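Local coordinates for protein intracellular protease/amidase (Salmonella enterica subsp. enterica serovar Typhimurium, PDB 4K2H) that belongs to the DJ-1/PfpI family, binds zinc and may have peptidase activity, although its physiological role is not established, at residues V71-A83 and I105-G117. The protein carries 1 engineered substitution. Residues are numbered along the deposited sequence; the frame is centred on the assembly and turned at random.
Sequences VLPGGPQGSANLA and IASAAARVLGAHG. Engineered in segment 105-117: Ala-106 (natural residue Cys).
Ser-79 and Ser-107 meet hydroxyl to hydroxyl where helices 76-83 and 108-114 run nearly parallel, 15° apart, in the DJ-1/PfpI fold. The engineered Ala-106, Cys in nature, lies in the type II' turn from Ile-105 to Ala-108, consistent with the nucleophile elbow of this family. The buried side is close-packed. Ser-79 OG and Ser-107 OG lie 2.6 Å apart, and either may donate. Both hydroxyls stand between their own backbone N and carbonyl carbon, which turns them across the gap. Gly-74 lies against the turn; its CA is 4.5 Å from Ala-106 CB. Ala-108 CB sits 3.3 Å from Leu-72 O, the same oxygen that accepts the N-H of Ile-105. Further along, Val-112 CG2 packs on Leu-82 CB at 3.8 Å, while Leu-72 reaches Leu-113 with its CD1. Helix 86-97 touches all three leucines. The outer side is looser and more polar. The Arg-111 chain passes Ser-79, and its NH1 gives Pro-76 O a weak bond at the guanidinium edge. At the exposed far end, His-116 NE2 donates to Ala-83 O at 2.8 Å, with the oxygen near the ring plane and the N-H almost straight at 163°.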
loop_
_atom_site.group_PDB
_atom_site.type_symbol
_atom_site.label_atom_id
_atom_site.label_comp_id
_atom_site.label_asym_id
_atom_site.label_seq_id
_atom_site.Cartn_x
_atom_site.Cartn_y
_atom_site.Cartn_z
ATOM N N VAL A 71 -10.074 -5.267 10.419
ATOM C CA VAL A 71 -8.714 -5.550 9.959
ATOM C C VAL A 71 -7.683 -5.142 10.994
ATOM O O VAL A 71 -7.677 -4.003 11.469
ATOM C CB VAL A 71 -8.410 -4.783 8.669
ATOM C CG1 VAL A 71 -6.988 -5.055 8.212
ATOM C CG2 VAL A 71 -9.391 -5.167 7.596
ATOM N N LEU A 72 -6.785 -6.060 11.313
ATOM C CA LEU A 72 -5.693 -5.793 12.252
ATOM C C LEU A 72 -4.374 -5.860 11.519
ATOM O O LEU A 72 -3.853 -6.936 11.289
ATOM C CB LEU A 72 -5.721 -6.783 13.410
ATOM C CG LEU A 72 -7.037 -6.840 14.186
ATOM C CD1 LEU A 72 -7.002 -8.059 15.089
ATOM C CD2 LEU A 72 -7.238 -5.585 15.017
ATOM N N PRO A 73 -3.853 -4.708 11.078
ATOM C CA PRO A 73 -2.546 -4.694 10.400
ATOM C C PRO A 73 -1.416 -5.126 11.321
ATOM O O PRO A 73 -1.589 -5.199 12.516
ATOM C CB PRO A 73 -2.350 -3.235 9.964
ATOM C CG PRO A 73 -3.523 -2.468 10.448
ATOM C CD PRO A 73 -4.529 -3.399 11.079
ATOM N N GLY A 74 -0.270 -5.434 10.745
ATOM C CA GLY A 74 0.917 -5.773 11.495
ATOM C C GLY A 74 1.788 -4.561 11.695
ATOM O O GLY A 74 1.272 -3.428 11.934
ATOM N N GLY A 75 3.098 -4.789 11.567
ATOM C CA GLY A 75 4.132 -3.861 12.024
ATOM C C GLY A 75 4.579 -4.184 13.445
ATOM O O GLY A 75 3.739 -4.438 14.313
ATOM N N PRO A 76 5.899 -4.189 13.699
ATOM C CA PRO A 76 6.368 -4.680 15.006
ATOM C C PRO A 76 5.833 -3.869 16.173
ATOM O O PRO A 76 5.263 -4.459 17.104
ATOM C CB PRO A 76 7.910 -4.597 14.913
ATOM C CG PRO A 76 8.235 -3.887 13.618
ATOM C CD PRO A 76 7.009 -3.920 12.756
ATOM N N GLN A 77 5.929 -2.539 16.102
ATOM C CA GLN A 77 5.297 -1.702 17.119
ATOM C C GLN A 77 3.794 -1.608 16.931
ATOM O O GLN A 77 3.086 -1.394 17.887
ATOM C CB GLN A 77 5.866 -0.290 17.161
ATOM C CG GLN A 77 7.247 -0.224 17.786
ATOM C CD GLN A 77 8.273 -0.791 16.863
ATOM O OE1 GLN A 77 8.442 -0.307 15.745
ATOM N NE2 GLN A 77 8.938 -1.854 17.292
ATOM N N GLY A 78 3.306 -1.687 15.712
ATOM C CA GLY A 78 1.891 -1.564 15.501
ATOM C C GLY A 78 1.172 -2.664 16.261
ATOM O O GLY A 78 0.234 -2.419 16.987
ATOM N N SER A 79 1.631 -3.890 16.095
ATOM C CA SER A 79 0.922 -4.994 16.692
ATOM C C SER A 79 1.153 -5.014 18.224
ATOM O O SER A 79 0.215 -5.247 18.972
ATOM C CB SER A 79 1.245 -6.295 15.957
ATOM O OG SER A 79 2.611 -6.557 16.053
ATOM N N ALA A 80 2.335 -4.631 18.692
ATOM C CA ALA A 80 2.554 -4.456 20.131
ATOM C C ALA A 80 1.652 -3.373 20.711
ATOM O O ALA A 80 1.127 -3.533 21.811
ATOM C CB ALA A 80 4.030 -4.137 20.442
ATOM N N ASN A 81 1.455 -2.276 19.985
ATOM C CA ASN A 81 0.609 -1.207 20.494
ATOM C C ASN A 81 -0.878 -1.607 20.433
ATOM O O ASN A 81 -1.644 -1.263 21.330
ATOM C CB ASN A 81 0.862 0.114 19.764
ATOM C CG ASN A 81 2.224 0.719 20.088
ATOM O OD1 ASN A 81 2.733 0.586 21.194
ATOM N ND2 ASN A 81 2.813 1.404 19.112
ATOM N N LEU A 82 -1.299 -2.341 19.414
ATOM C CA LEU A 82 -2.677 -2.902 19.454
ATOM C C LEU A 82 -2.869 -3.779 20.682
ATOM O O LEU A 82 -3.857 -3.635 21.394
ATOM C CB LEU A 82 -2.999 -3.730 18.200
ATOM C CG LEU A 82 -3.183 -2.940 16.911
ATOM C CD1 LEU A 82 -3.284 -3.847 15.705
ATOM C CD2 LEU A 82 -4.395 -2.042 16.981
ATOM N N ALA A 83 -1.908 -4.671 20.931
ATOM C CA ALA A 83 -2.024 -5.686 21.997
ATOM C C ALA A 83 -2.050 -5.067 23.405
ATOM O O ALA A 83 -2.701 -5.593 24.324
ATOM C CB ALA A 83 -0.900 -6.715 21.889
ATOM N N ILE A 105 -3.325 -9.547 9.865
ATOM C CA ILE A 105 -2.289 -9.828 8.924
ATOM C C ILE A 105 -0.910 -9.755 9.553
ATOM O O ILE A 105 -0.634 -8.942 10.467
ATOM C CB ILE A 105 -2.415 -8.931 7.679
ATOM C CG1 ILE A 105 -1.173 -9.065 6.792
ATOM C CG2 ILE A 105 -2.604 -7.477 8.026
ATOM C CD1 ILE A 105 -1.507 -9.122 5.316
ATOM N N ALA A 106 -0.037 -10.628 9.066
ATOM C CA ALA A 106 1.397 -10.591 9.409
ATOM C C ALA A 106 1.600 -10.856 10.906
ATOM O O ALA A 106 1.145 -11.879 11.378
ATOM C CB ALA A 106 2.041 -9.280 8.957
ATOM N N SER A 107 2.263 -9.978 11.659
ATOM C CA SER A 107 2.493 -10.262 13.079
ATOM C C SER A 107 1.230 -10.293 13.958
ATOM O O SER A 107 1.278 -10.836 15.057
ATOM C CB SER A 107 3.546 -9.307 13.682
ATOM O OG SER A 107 3.024 -8.009 13.907
ATOM N N ALA A 108 0.112 -9.741 13.476
ATOM C CA ALA A 108 -1.027 -9.370 14.326
ATOM C C ALA A 108 -1.800 -10.552 14.923
ATOM O O ALA A 108 -2.333 -10.446 16.023
ATOM C CB ALA A 108 -1.987 -8.476 13.556
ATOM N N ALA A 109 -1.850 -11.675 14.214
ATOM C CA ALA A 109 -2.489 -12.864 14.791
ATOM C C ALA A 109 -1.722 -13.382 16.020
ATOM O O ALA A 109 -2.323 -13.763 17.032
ATOM C CB ALA A 109 -2.644 -13.958 13.747
ATOM N N ALA A 110 -0.402 -13.404 15.951
ATOM C CA ALA A 110 0.376 -13.867 17.089
ATOM C C ALA A 110 0.352 -12.819 18.207
ATOM O O ALA A 110 0.013 -13.125 19.355
ATOM C CB ALA A 110 1.801 -14.153 16.660
ATOM N N ARG A 111 0.686 -11.579 17.851
ATOM C CA ARG A 111 0.898 -10.499 18.834
ATOM C C ARG A 111 -0.349 -9.935 19.442
ATOM O O ARG A 111 -0.287 -9.446 20.556
ATOM C CB ARG A 111 1.656 -9.318 18.227
ATOM C CG ARG A 111 3.051 -9.635 17.757
ATOM C CD ARG A 111 4.029 -9.783 18.902
ATOM N NE ARG A 111 5.386 -9.776 18.371
ATOM C CZ ARG A 111 6.023 -8.691 17.929
ATOM N NH1 ARG A 111 5.461 -7.473 17.978
ATOM N NH2 ARG A 111 7.252 -8.822 17.441
ATOM N N VAL A 112 -1.467 -9.946 18.729
ATOM C CA VAL A 112 -2.671 -9.351 19.271
ATOM C C VAL A 112 -3.618 -10.438 19.784
ATOM O O VAL A 112 -4.079 -10.385 20.930
ATOM C CB VAL A 112 -3.387 -8.414 18.252
ATOM C CG1 VAL A 112 -4.522 -7.674 18.928
ATOM C CG2 VAL A 112 -2.428 -7.396 17.648
ATOM N N LEU A 113 -3.914 -11.427 18.955
ATOM C CA LEU A 113 -4.887 -12.443 19.356
ATOM C C LEU A 113 -4.210 -13.548 20.177
ATOM O O LEU A 113 -4.673 -13.882 21.264
ATOM C CB LEU A 113 -5.586 -13.032 18.136
ATOM C CG LEU A 113 -6.171 -11.996 17.190
ATOM C CD1 LEU A 113 -6.952 -12.657 16.079
ATOM C CD2 LEU A 113 -7.033 -11.011 17.957
ATOM N N GLY A 114 -3.121 -14.104 19.653
ATOM C CA GLY A 114 -2.440 -15.232 20.303
ATOM C C GLY A 114 -1.832 -14.841 21.641
ATOM O O GLY A 114 -2.017 -15.525 22.647
ATOM N N ALA A 115 -1.133 -13.715 21.661
ATOM C CA ALA A 115 -0.546 -13.198 22.907
ATOM C C ALA A 115 -1.577 -12.879 24.000
ATOM O O ALA A 115 -1.191 -12.518 25.103
ATOM C CB ALA A 115 0.302 -11.967 22.619
ATOM N N HIS A 116 -2.868 -12.976 23.693
ATOM C CA HIS A 116 -3.914 -12.760 24.678
ATOM C C HIS A 116 -4.806 -13.960 24.866
ATOM O O HIS A 116 -5.788 -13.900 25.619
ATOM C CB HIS A 116 -4.748 -11.556 24.275
ATOM C CG HIS A 116 -4.145 -10.272 24.706
ATOM N ND1 HIS A 116 -3.820 -10.023 26.016
ATOM C CD2 HIS A 116 -3.762 -9.179 24.008
ATOM C CE1 HIS A 116 -3.271 -8.823 26.114
ATOM N NE2 HIS A 116 -3.226 -8.289 24.909
ATOM N N GLY A 117 -4.473 -15.053 24.178
ATOM C CA GLY A 117 -5.240 -16.284 24.268
ATOM C C GLY A 117 -6.593 -16.198 23.596
ATOM O O GLY A 117 -7.525 -16.832 24.050
#